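Local coordinates for metallo-beta-lactamase domain-containing protein (Enterococcus faecalis, PDB 2AZ4), which is of unknown function but binds two zinc ions in a metallo-beta-lactamase fold and may act as an RNA-binding exonuclease, at residues A[17-22]-A[34-40]; A[27-32]-A[155-160]; A[98-103]-A[129-134]. All blocks are in the same frame, centred on the assembly; numbering follows the deposited sequence.

Interaction 1: residues A[17-22]-A[34-40]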
loop_
_atom_site.group_PDB
_atom_site.type_symbol
_atom_site.label_atom_id
_atom_site.label_comp_id
_atom_site.label_asym_id
_atom_site.label_seq_id
_atom_site.Cartn_x
_atom_site.Cartn_y
_atom_site.Cartn_z
ATOM N N THR A 17 -10.861 2.846 11.547
ATOM C CA THR A 17 -9.478 3.201 11.567
ATOM C C THR A 17 -8.928 2.871 10.185
ATOM O O THR A 17 -9.403 1.962 9.525
ATOM C CB THR A 17 -8.714 2.488 12.725
ATOM O OG1 THR A 17 -7.376 2.973 12.788
ATOM C CG2 THR A 17 -8.719 0.968 12.572
ATOM N N ILE A 18 -7.981 3.660 9.715
ATOM C CA ILE A 18 -7.444 3.407 8.392
ATOM C C ILE A 18 -6.192 2.553 8.557
ATOM O O ILE A 18 -5.089 3.072 8.683
ATOM C CB ILE A 18 -7.211 4.728 7.629
ATOM C CG1 ILE A 18 -8.556 5.481 7.571
ATOM C CG2 ILE A 18 -6.650 4.437 6.241
ATOM C CD1 ILE A 18 -8.631 6.643 6.591
ATOM N N GLY A 19 -6.396 1.240 8.627
ATOM C CA GLY A 19 -5.298 0.306 8.778
ATOM C C GLY A 19 -5.666 -0.865 9.650
ATOM O O GLY A 19 -6.403 -0.729 10.633
ATOM N N GLY A 20 -5.162 -2.033 9.284
ATOM C CA GLY A 20 -5.349 -3.217 10.114
ATOM C C GLY A 20 -6.632 -3.968 9.844
ATOM O O GLY A 20 -7.090 -4.714 10.719
ATOM N N THR A 21 -7.201 -3.798 8.643
ATOM C CA THR A 21 -8.327 -4.650 8.205
ATOM C C THR A 21 -7.957 -6.118 8.232
ATOM O O THR A 21 -7.011 -6.551 7.567
ATOM C CB THR A 21 -8.826 -4.310 6.787
ATOM O OG1 THR A 21 -9.242 -2.948 6.744
ATOM C CG2 THR A 21 -10.029 -5.153 6.418
ATOM N N VAL A 22 -8.689 -6.889 9.026
ATOM C CA VAL A 22 -8.537 -8.331 9.001
ATOM C C VAL A 22 -9.955 -8.874 9.016
ATOM O O VAL A 22 -10.692 -8.712 10.001
ATOM C CB VAL A 22 -7.722 -8.883 10.202
ATOM C CG1 VAL A 22 -7.622 -10.397 10.132
ATOM C CG2 VAL A 22 -6.314 -8.235 10.282
ATOM N N PHE A 34 -7.943 -11.764 5.252
ATOM C CA PHE A 34 -7.365 -10.661 4.468
ATOM C C PHE A 34 -7.731 -9.353 5.162
ATOM O O PHE A 34 -8.808 -9.243 5.732
ATOM C CB PHE A 34 -7.910 -10.639 3.029
ATOM C CG PHE A 34 -9.423 -10.721 2.942
ATOM C CD1 PHE A 34 -10.067 -11.957 2.838
ATOM C CD2 PHE A 34 -10.202 -9.561 2.971
ATOM C CE1 PHE A 34 -11.445 -12.046 2.775
ATOM C CE2 PHE A 34 -11.600 -9.640 2.889
ATOM C CZ PHE A 34 -12.219 -10.872 2.803
ATOM N N ASP A 35 -6.837 -8.366 5.167
ATOM C CA ASP A 35 -5.417 -8.543 4.873
ATOM C C ASP A 35 -4.721 -8.964 6.175
ATOM O O ASP A 35 -5.251 -9.817 6.899
ATOM C CB ASP A 35 -4.850 -7.236 4.286
ATOM C CG ASP A 35 -5.411 -6.938 2.896
ATOM O OD1 ASP A 35 -5.525 -7.895 2.087
ATOM O OD2 ASP A 35 -5.710 -5.760 2.583
ATOM N N PHE A 36 -3.550 -8.394 6.476
ATOM C CA PHE A 36 -2.764 -8.825 7.644
ATOM C C PHE A 36 -1.790 -7.737 8.158
ATOM O O PHE A 36 -0.604 -7.997 8.345
ATOM C CB PHE A 36 -1.995 -10.122 7.316
ATOM C CG PHE A 36 -1.971 -11.100 8.453
ATOM C CD1 PHE A 36 -3.138 -11.766 8.831
ATOM C CD2 PHE A 36 -0.808 -11.343 9.153
ATOM C CE1 PHE A 36 -3.138 -12.668 9.886
ATOM C CE2 PHE A 36 -0.789 -12.255 10.224
ATOM C CZ PHE A 36 -1.955 -12.910 10.594
ATOM N N GLY A 37 -2.301 -6.517 8.336
ATOM C CA GLY A 37 -1.546 -5.442 8.940
ATOM C C GLY A 37 -2.021 -5.268 10.360
ATOM O O GLY A 37 -2.829 -6.062 10.856
ATOM N N THR A 38 -1.508 -4.253 11.028
ATOM C CA THR A 38 -1.949 -3.927 12.376
ATOM C C THR A 38 -2.712 -2.628 12.309
ATOM O O THR A 38 -2.546 -1.858 11.355
ATOM C CB THR A 38 -0.753 -3.787 13.385
ATOM O OG1 THR A 38 -0.042 -2.569 13.137
ATOM C CG2 THR A 38 0.201 -4.955 13.260
ATOM N N GLU A 39 -3.562 -2.376 13.303
ATOM C CA GLU A 39 -4.108 -1.020 13.466
ATOM C C GLU A 39 -3.001 -0.097 13.966
ATOM O O GLU A 39 -1.993 -0.576 14.519
ATOM C CB GLU A 39 -5.305 -1.013 14.424
ATOM C CG GLU A 39 -6.488 -1.838 13.914
ATOM C CD GLU A 39 -7.741 -1.720 14.800
ATOM O OE1 GLU A 39 -7.793 -0.793 15.638
ATOM O OE2 GLU A 39 -8.662 -2.575 14.683
ATOM N N PHE A 40 -3.174 1.202 13.733
ATOM C CA PHE A 40 -2.271 2.228 14.268
ATOM C C PHE A 40 -3.070 3.301 15.027
ATOM O O PHE A 40 -4.018 3.880 14.492
ATOM C CB PHE A 40 -1.433 2.862 13.146
ATOM C CG PHE A 40 -0.515 3.978 13.615
ATOM C CD1 PHE A 40 0.504 3.727 14.555
ATOM C CD2 PHE A 40 -0.648 5.273 13.092
ATOM C CE1 PHE A 40 1.363 4.747 14.984
ATOM C CE2 PHE A 40 0.204 6.312 13.511
ATOM C CZ PHE A 40 1.218 6.046 14.465
HETATM O O HOH W 1 -5.275 1.785 12.063
HETATM O O HOH W 2 -4.725 -5.254 7.248
#
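G20 packs against the backbone of T38 and E39, its CA 3.8 Å from E39 N, and the CA atoms of G20 and T38, 4.1 Å apart, make the closest CA approach between loops 17-22 and 34-40. With no side chain on G20, the two backbones meet directly here. Next to it, the G19 carbonyl oxygen sits 3.5 Å from E39 CG. The extended E39 side chain then crosses the T17 methyl at about a right angle, with CG2 of T17 3.6 Å from CD of E39. T17 turns OG1 anti to its own backbone N (chi1 -174°), which leaves CG2 on the glutamate and the hydroxyl on a water that also receives the N-H of F40 and donates to G19 O. That end is the looser one, where F40 is exposed and T17 partly so, although each end has a bridging water.

At the other end T21 O takes a weak hydrogen bond from D35 N (3.0 Å, 122° at the hydrogen) and a second proton from a second water that accepts from G37 N, while V22 CA makes a CA-H...O contact with F34 O at 3.4 Å. The D35 carboxylate is held elsewhere, by S91 N, Y186 and H97, a zinc ligand, which makes it a second-shell residue of the metal site; E39 OE2 is likewise gripped by G14 N, S13 and R423. The contact thus joins the loop between strands 7-13 and 22-27 to the one leaving strand 30-34 for helix 51-56, with F34 packed on strands 22-27 and 173-179.

Interaction 2: residues A[27-32]-A[155-160]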
loop_
_atom_site.group_PDB
_atom_site.type_symbol
_atom_site.label_atom_id
_atom_site.label_comp_id
_atom_site.label_asym_id
_atom_site.label_seq_id
_atom_site.Cartn_x
_atom_site.Cartn_y
_atom_site.Cartn_z
ATOM N N TYR A 27 -16.470 -21.100 5.589
ATOM C CA TYR A 27 -17.443 -22.005 5.001
ATOM C C TYR A 27 -16.981 -23.444 5.233
ATOM O O TYR A 27 -15.886 -23.826 4.797
ATOM C CB TYR A 27 -17.576 -21.782 3.491
ATOM C CG TYR A 27 -18.643 -22.659 2.859
ATOM C CD1 TYR A 27 -19.996 -22.350 3.005
ATOM C CD2 TYR A 27 -18.299 -23.791 2.122
ATOM C CE1 TYR A 27 -20.988 -23.142 2.431
ATOM C CE2 TYR A 27 -19.285 -24.604 1.554
ATOM C CZ TYR A 27 -20.630 -24.261 1.711
ATOM O OH TYR A 27 -21.608 -25.032 1.134
ATOM N N LYS A 28 -17.838 -24.224 5.895
ATOM C CA LYS A 28 -17.543 -25.601 6.326
ATOM C C LYS A 28 -16.210 -25.640 7.076
ATOM O O LYS A 28 -16.024 -24.874 8.012
ATOM C CB LYS A 28 -17.596 -26.604 5.163
ATOM C CG LYS A 28 -18.990 -26.841 4.591
ATOM C CD LYS A 28 -18.896 -27.814 3.431
ATOM C CE LYS A 28 -20.231 -28.443 3.102
ATOM N NZ LYS A 28 -20.093 -29.366 1.922
ATOM N N ASP A 29 -15.291 -26.508 6.666
ATOM C CA ASP A 29 -13.987 -26.593 7.320
ATOM C C ASP A 29 -12.881 -25.753 6.656
ATOM O O ASP A 29 -11.680 -26.028 6.839
ATOM C CB ASP A 29 -13.549 -28.052 7.467
ATOM C CG ASP A 29 -13.443 -28.776 6.148
ATOM O OD1 ASP A 29 -13.737 -28.183 5.084
ATOM O OD2 ASP A 29 -13.061 -29.970 6.191
ATOM N N ALA A 30 -13.280 -24.725 5.914
ATOM C CA ALA A 30 -12.301 -23.799 5.366
ATOM C C ALA A 30 -12.548 -22.355 5.787
ATOM O O ALA A 30 -13.698 -21.934 6.026
ATOM C CB ALA A 30 -12.220 -23.929 3.830
ATOM N N HIS A 31 -11.459 -21.600 5.909
ATOM C CA HIS A 31 -11.573 -20.164 6.115
ATOM C C HIS A 31 -10.395 -19.406 5.534
ATOM O O HIS A 31 -9.283 -19.938 5.446
ATOM C CB HIS A 31 -11.879 -19.790 7.600
ATOM C CG HIS A 31 -10.817 -20.161 8.594
ATOM N ND1 HIS A 31 -9.732 -20.959 8.295
ATOM C CD2 HIS A 31 -10.698 -19.849 9.910
ATOM C CE1 HIS A 31 -8.984 -21.110 9.379
ATOM N NE2 HIS A 31 -9.545 -20.440 10.368
ATOM N N ILE A 32 -10.672 -18.186 5.096
ATOM C CA ILE A 32 -9.667 -17.280 4.566
ATOM C C ILE A 32 -9.664 -15.978 5.361
ATOM O O ILE A 32 -10.654 -15.640 6.017
ATOM C CB ILE A 32 -9.860 -16.970 3.064
ATOM C CG1 ILE A 32 -11.182 -16.230 2.822
ATOM C CG2 ILE A 32 -9.755 -18.253 2.267
ATOM C CD1 ILE A 32 -11.391 -15.721 1.389
ATOM N N VAL A 155 -9.654 -22.908 -1.523
ATOM C CA VAL A 155 -9.347 -23.181 -0.120
ATOM C C VAL A 155 -10.599 -23.900 0.345
ATOM O O VAL A 155 -11.629 -23.258 0.591
ATOM C CB VAL A 155 -9.131 -21.863 0.675
ATOM C CG1 VAL A 155 -8.958 -22.122 2.180
ATOM C CG2 VAL A 155 -7.940 -21.083 0.108
ATOM N N GLY A 156 -10.520 -25.230 0.414
ATOM C CA GLY A 156 -11.720 -26.057 0.552
ATOM C C GLY A 156 -12.704 -25.684 -0.545
ATOM O O GLY A 156 -12.341 -25.613 -1.717
ATOM N N GLU A 157 -13.940 -25.399 -0.152
ATOM C CA GLU A 157 -14.963 -25.001 -1.104
ATOM C C GLU A 157 -15.073 -23.488 -1.289
ATOM O O GLU A 157 -16.016 -23.007 -1.912
ATOM C CB GLU A 157 -16.303 -25.601 -0.701
ATOM C CG GLU A 157 -16.353 -27.097 -0.924
ATOM C CD GLU A 157 -17.762 -27.648 -0.737
ATOM O OE1 GLU A 157 -18.658 -27.311 -1.556
ATOM O OE2 GLU A 157 -17.964 -28.415 0.232
ATOM N N ILE A 158 -14.118 -22.738 -0.742
ATOM C CA ILE A 158 -14.007 -21.317 -1.031
ATOM C C ILE A 158 -13.104 -21.082 -2.236
ATOM O O ILE A 158 -11.986 -21.586 -2.302
ATOM C CB ILE A 158 -13.441 -20.493 0.161
ATOM C CG1 ILE A 158 -14.084 -20.896 1.479
ATOM C CG2 ILE A 158 -13.614 -18.994 -0.102
ATOM C CD1 ILE A 158 -13.465 -20.196 2.682
ATOM N N SER A 159 -13.588 -20.284 -3.176
ATOM C CA SER A 159 -12.825 -19.934 -4.363
ATOM C C SER A 159 -12.521 -18.428 -4.349
ATOM O O SER A 159 -13.413 -17.600 -4.124
ATOM C CB SER A 159 -13.621 -20.337 -5.604
ATOM O OG SER A 159 -13.353 -19.471 -6.687
ATOM N N VAL A 160 -11.253 -18.077 -4.524
ATOM C CA VAL A 160 -10.830 -16.681 -4.402
ATOM C C VAL A 160 -10.122 -16.294 -5.682
ATOM O O VAL A 160 -9.122 -16.915 -6.059
ATOM C CB VAL A 160 -9.885 -16.442 -3.190
ATOM C CG1 VAL A 160 -9.517 -14.949 -3.051
ATOM C CG2 VAL A 160 -10.484 -16.981 -1.892
HETATM O O HOH W 3 -14.963 -25.449 2.563
#
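Y27 and E157 meet with the ring and the carboxylate nearly perpendicular, their planes 87° apart. The CB of E157 lies 3.9 Å from CE2 of Y27, approaching the ring obliquely, while one ring face is covered by CG of the adjacent K28. The lysine and glutamate chains both extend beyond CG and converge, and NZ of K28 reaches OE2 of E157 at 2.9 Å, on the syn lone pair, in a salt bridge at the exposed edge. A water accepts from E157 N and donates to Y27 O, tying the two turns together.

Each segment folds as a type II' turn between antiparallel strands, Y27 to A30 in one and V155 to I158 in the other, so two beta hairpins press their ends together. The methyl of A30 points into the second turn, 3.4 Å from V155 O, and G156 passes alongside it, its CA 3.9 Å from A30 CB with no side chain in between.

Farther from the turns the contact is aliphatic. I158 holds CG1 anti to its carbonyl carbon (chi1 -45°), which carries CD1 against the backbone of A30 and H31, 3.8 Å from A30 O. I32 spreads its two branches: CG2 rests on V155 CG1 at 4.0 Å, and CD1 slides past V160 in the opposite direction to touch its CG2 at 3.6 Å. I177 of strand 173-179 adjoins both I32 and I158.

The axes of the short strand segments 30-32 and 158-160 approach to 8.5 Å, with their N-to-C directions 27° apart, as facing layers of the metallo-beta-lactamase sandwich rather than neighbours in one sheet. Here the layers meet mainly through apolar side chains, and the charged pair lies at the exposed edge, where solvent would be expected to weaken it.

Interaction 3: residues A[98-103]-A[129-134]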
loop_
_atom_site.group_PDB
_atom_site.type_symbol
_atom_site.label_atom_id
_atom_site.label_comp_id
_atom_site.label_asym_id
_atom_site.label_seq_id
_atom_site.Cartn_x
_atom_site.Cartn_y
_atom_site.Cartn_z
ATOM N N SER A 98 0.042 -5.047 5.460
ATOM C CA SER A 98 1.064 -6.137 5.460
ATOM C C SER A 98 1.883 -6.297 6.759
ATOM O O SER A 98 2.589 -7.311 6.958
ATOM C CB SER A 98 2.038 -5.921 4.284
ATOM O OG SER A 98 2.757 -4.679 4.432
ATOM N N ARG A 99 1.776 -5.300 7.642
ATOM C CA ARG A 99 2.764 -5.105 8.706
ATOM C C ARG A 99 3.074 -6.358 9.529
ATOM O O ARG A 99 4.208 -6.542 9.958
ATOM C CB ARG A 99 2.346 -3.974 9.634
ATOM C CG ARG A 99 3.435 -3.514 10.554
ATOM C CD ARG A 99 3.042 -2.310 11.387
ATOM N NE ARG A 99 4.152 -2.148 12.296
ATOM C CZ ARG A 99 4.103 -2.230 13.612
ATOM N NH1 ARG A 99 2.953 -2.356 14.278
ATOM N NH2 ARG A 99 5.238 -2.109 14.256
ATOM N N MET A 100 2.084 -7.207 9.776
ATOM C CA MET A 100 2.332 -8.355 10.640
ATOM C C MET A 100 2.469 -9.707 9.954
ATOM O O MET A 100 2.358 -10.736 10.633
ATOM C CB MET A 100 1.319 -8.424 11.818
ATOM C CG MET A 100 -0.108 -8.853 11.469
ATOM S SD MET A 100 -1.122 -9.283 12.923
ATOM C CE MET A 100 -2.679 -9.629 12.091
ATOM N N ILE A 101 2.731 -9.745 8.639
ATOM C CA ILE A 101 2.750 -11.057 7.963
ATOM C C ILE A 101 3.770 -12.036 8.599
ATOM O O ILE A 101 3.564 -13.250 8.566
ATOM C CB ILE A 101 2.946 -10.991 6.425
ATOM C CG1 ILE A 101 4.258 -10.258 6.063
ATOM C CG2 ILE A 101 1.692 -10.374 5.741
ATOM C CD1 ILE A 101 4.703 -10.563 4.662
ATOM N N ASN A 102 4.836 -11.514 9.216
ATOM C CA ASN A 102 5.831 -12.416 9.817
ATOM C C ASN A 102 5.298 -13.161 11.035
ATOM O O ASN A 102 5.892 -14.157 11.467
ATOM C CB ASN A 102 7.121 -11.702 10.192
ATOM C CG ASN A 102 7.992 -11.381 8.990
ATOM O OD1 ASN A 102 8.824 -10.454 9.039
ATOM N ND2 ASN A 102 7.858 -12.153 7.941
ATOM N N TYR A 103 4.176 -12.687 11.574
ATOM C CA TYR A 103 3.516 -13.402 12.679
ATOM C C TYR A 103 2.550 -14.491 12.205
ATOM O O TYR A 103 2.029 -15.275 13.012
ATOM C CB TYR A 103 2.778 -12.418 13.593
ATOM C CG TYR A 103 3.669 -11.639 14.538
ATOM C CD1 TYR A 103 5.051 -11.894 14.635
ATOM C CD2 TYR A 103 3.124 -10.640 15.345
ATOM C CE1 TYR A 103 5.860 -11.158 15.533
ATOM C CE2 TYR A 103 3.906 -9.921 16.235
ATOM C CZ TYR A 103 5.263 -10.173 16.327
ATOM O OH TYR A 103 6.006 -9.424 17.230
ATOM N N PHE A 129 10.543 -2.401 8.104
ATOM C CA PHE A 129 9.230 -2.171 7.510
ATOM C C PHE A 129 8.210 -3.092 8.174
ATOM O O PHE A 129 7.269 -2.618 8.817
ATOM C CB PHE A 129 9.269 -2.382 5.991
ATOM C CG PHE A 129 7.969 -2.025 5.288
ATOM C CD1 PHE A 129 7.611 -0.689 5.072
ATOM C CD2 PHE A 129 7.119 -3.026 4.830
ATOM C CE1 PHE A 129 6.415 -0.360 4.421
ATOM C CE2 PHE A 129 5.917 -2.705 4.168
ATOM C CZ PHE A 129 5.566 -1.373 3.963
ATOM N N LEU A 130 8.420 -4.402 8.040
ATOM C CA LEU A 130 7.581 -5.405 8.695
ATOM C C LEU A 130 8.091 -5.789 10.094
ATOM O O LEU A 130 9.301 -5.807 10.337
ATOM C CB LEU A 130 7.535 -6.676 7.842
ATOM C CG LEU A 130 7.143 -6.605 6.368
ATOM C CD1 LEU A 130 7.426 -8.002 5.681
ATOM C CD2 LEU A 130 5.677 -6.155 6.157
ATOM N N ILE A 131 7.173 -6.131 10.997
ATOM C CA ILE A 131 7.541 -6.690 12.291
ATOM C C ILE A 131 8.397 -7.946 12.045
ATOM O O ILE A 131 7.964 -8.833 11.321
ATOM C CB ILE A 131 6.291 -7.074 13.099
ATOM C CG1 ILE A 131 5.509 -5.835 13.539
ATOM C CG2 ILE A 131 6.668 -7.904 14.314
ATOM C CD1 ILE A 131 4.047 -6.159 13.946
ATOM N N PRO A 132 9.611 -8.010 12.624
ATOM C CA PRO A 132 10.444 -9.194 12.413
ATOM C C PRO A 132 9.882 -10.402 13.126
ATOM O O PRO A 132 9.260 -10.252 14.180
ATOM C CB PRO A 132 11.782 -8.823 13.082
ATOM C CG PRO A 132 11.713 -7.360 13.375
ATOM C CD PRO A 132 10.276 -7.008 13.481
ATOM N N SER A 133 10.098 -11.589 12.577
ATOM C CA SER A 133 9.846 -12.785 13.339
ATOM C C SER A 133 10.960 -12.911 14.386
ATOM O O SER A 133 12.132 -12.802 14.030
ATOM C CB SER A 133 9.895 -14.010 12.439
ATOM O OG SER A 133 9.776 -15.174 13.243
ATOM N N PRO A 134 10.621 -13.201 15.658
ATOM C CA PRO A 134 11.718 -13.356 16.645
ATOM C C PRO A 134 12.574 -14.606 16.389
ATOM O O PRO A 134 13.589 -14.814 17.075
ATOM C CB PRO A 134 10.978 -13.478 17.989
ATOM C CG PRO A 134 9.547 -13.145 17.701
ATOM C CD PRO A 134 9.302 -13.435 16.273
HETATM O O HOH W 4 5.650 -9.013 10.051
HETATM O O HOH W 5 6.937 -2.349 11.501
HETATM O O HOH W 6 7.091 -15.792 13.642
HETATM O O HOH W 7 9.186 -9.313 16.676
#
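Just after the zinc-binding HxHxDH motif (H92, H94, D96 and H97), the chain leaves helix 95-98 through a type I turn, and there R99 O accepts a hydrogen bond from I131 N (3.2 Å, 156° at the hydrogen). The same oxygen takes a proton from a water that also donates to I131 O and accepts from N102 N.

I131 is the main wedge of loop 129-134. Its CG1 lies over one face of the R99 guanidinium, 3.8 Å above the plane and displaced from the centre of the group, the two chains crossing at about a right angle. With CG1 at chi1 -69°, CG2 falls anti to the backbone N and leads the other way, to CZ of Y103 at 3.3 Å. L130 puts CD2 3.4 Å from S98 O and CD1 3.9 Å from CD1 of I101.

The polar ends are satisfied by residues beyond the two segments: R99 NH2 forms a salt bridge with D49 and NH1 bonds to T38 OG1, Y103 OH bonds to D49 O, and S98 OG bonds to A93 O and H94 O, the carbonyl of a zinc ligand. R99 NE also shares a water at its edge with F129 O.

Apolar branches thus pack between polar groups, a single direct backbone bond is supplemented by water bridges, and the guanidinium is both charge-paired and packed on one face by I131.

Overall arrangement
Interactions 1 and 3 lie side by side, their centres 13 Å apart, and touch directly: F36 O is 3.1 Å from M100 N and T38 OG1 is 3.2 Å from R99 NH1, both probable hydrogen bonds. Both lie near the dinuclear zinc site. In interaction 1, G19 comes within about 6 Å of a zinc ion (nearest atoms) and D35 is hydrogen-bonded to the ligand H97; the S98 side chain of interaction 3 is about 9 Å from a zinc. Interaction 2 lies away from the metals, its centre 22 Å from that of interaction 1 and 25 Å from that of interaction 3. Strands 22-27 and 30-34 turn in interaction 2, and their opposite ends run into the loops of interaction 1.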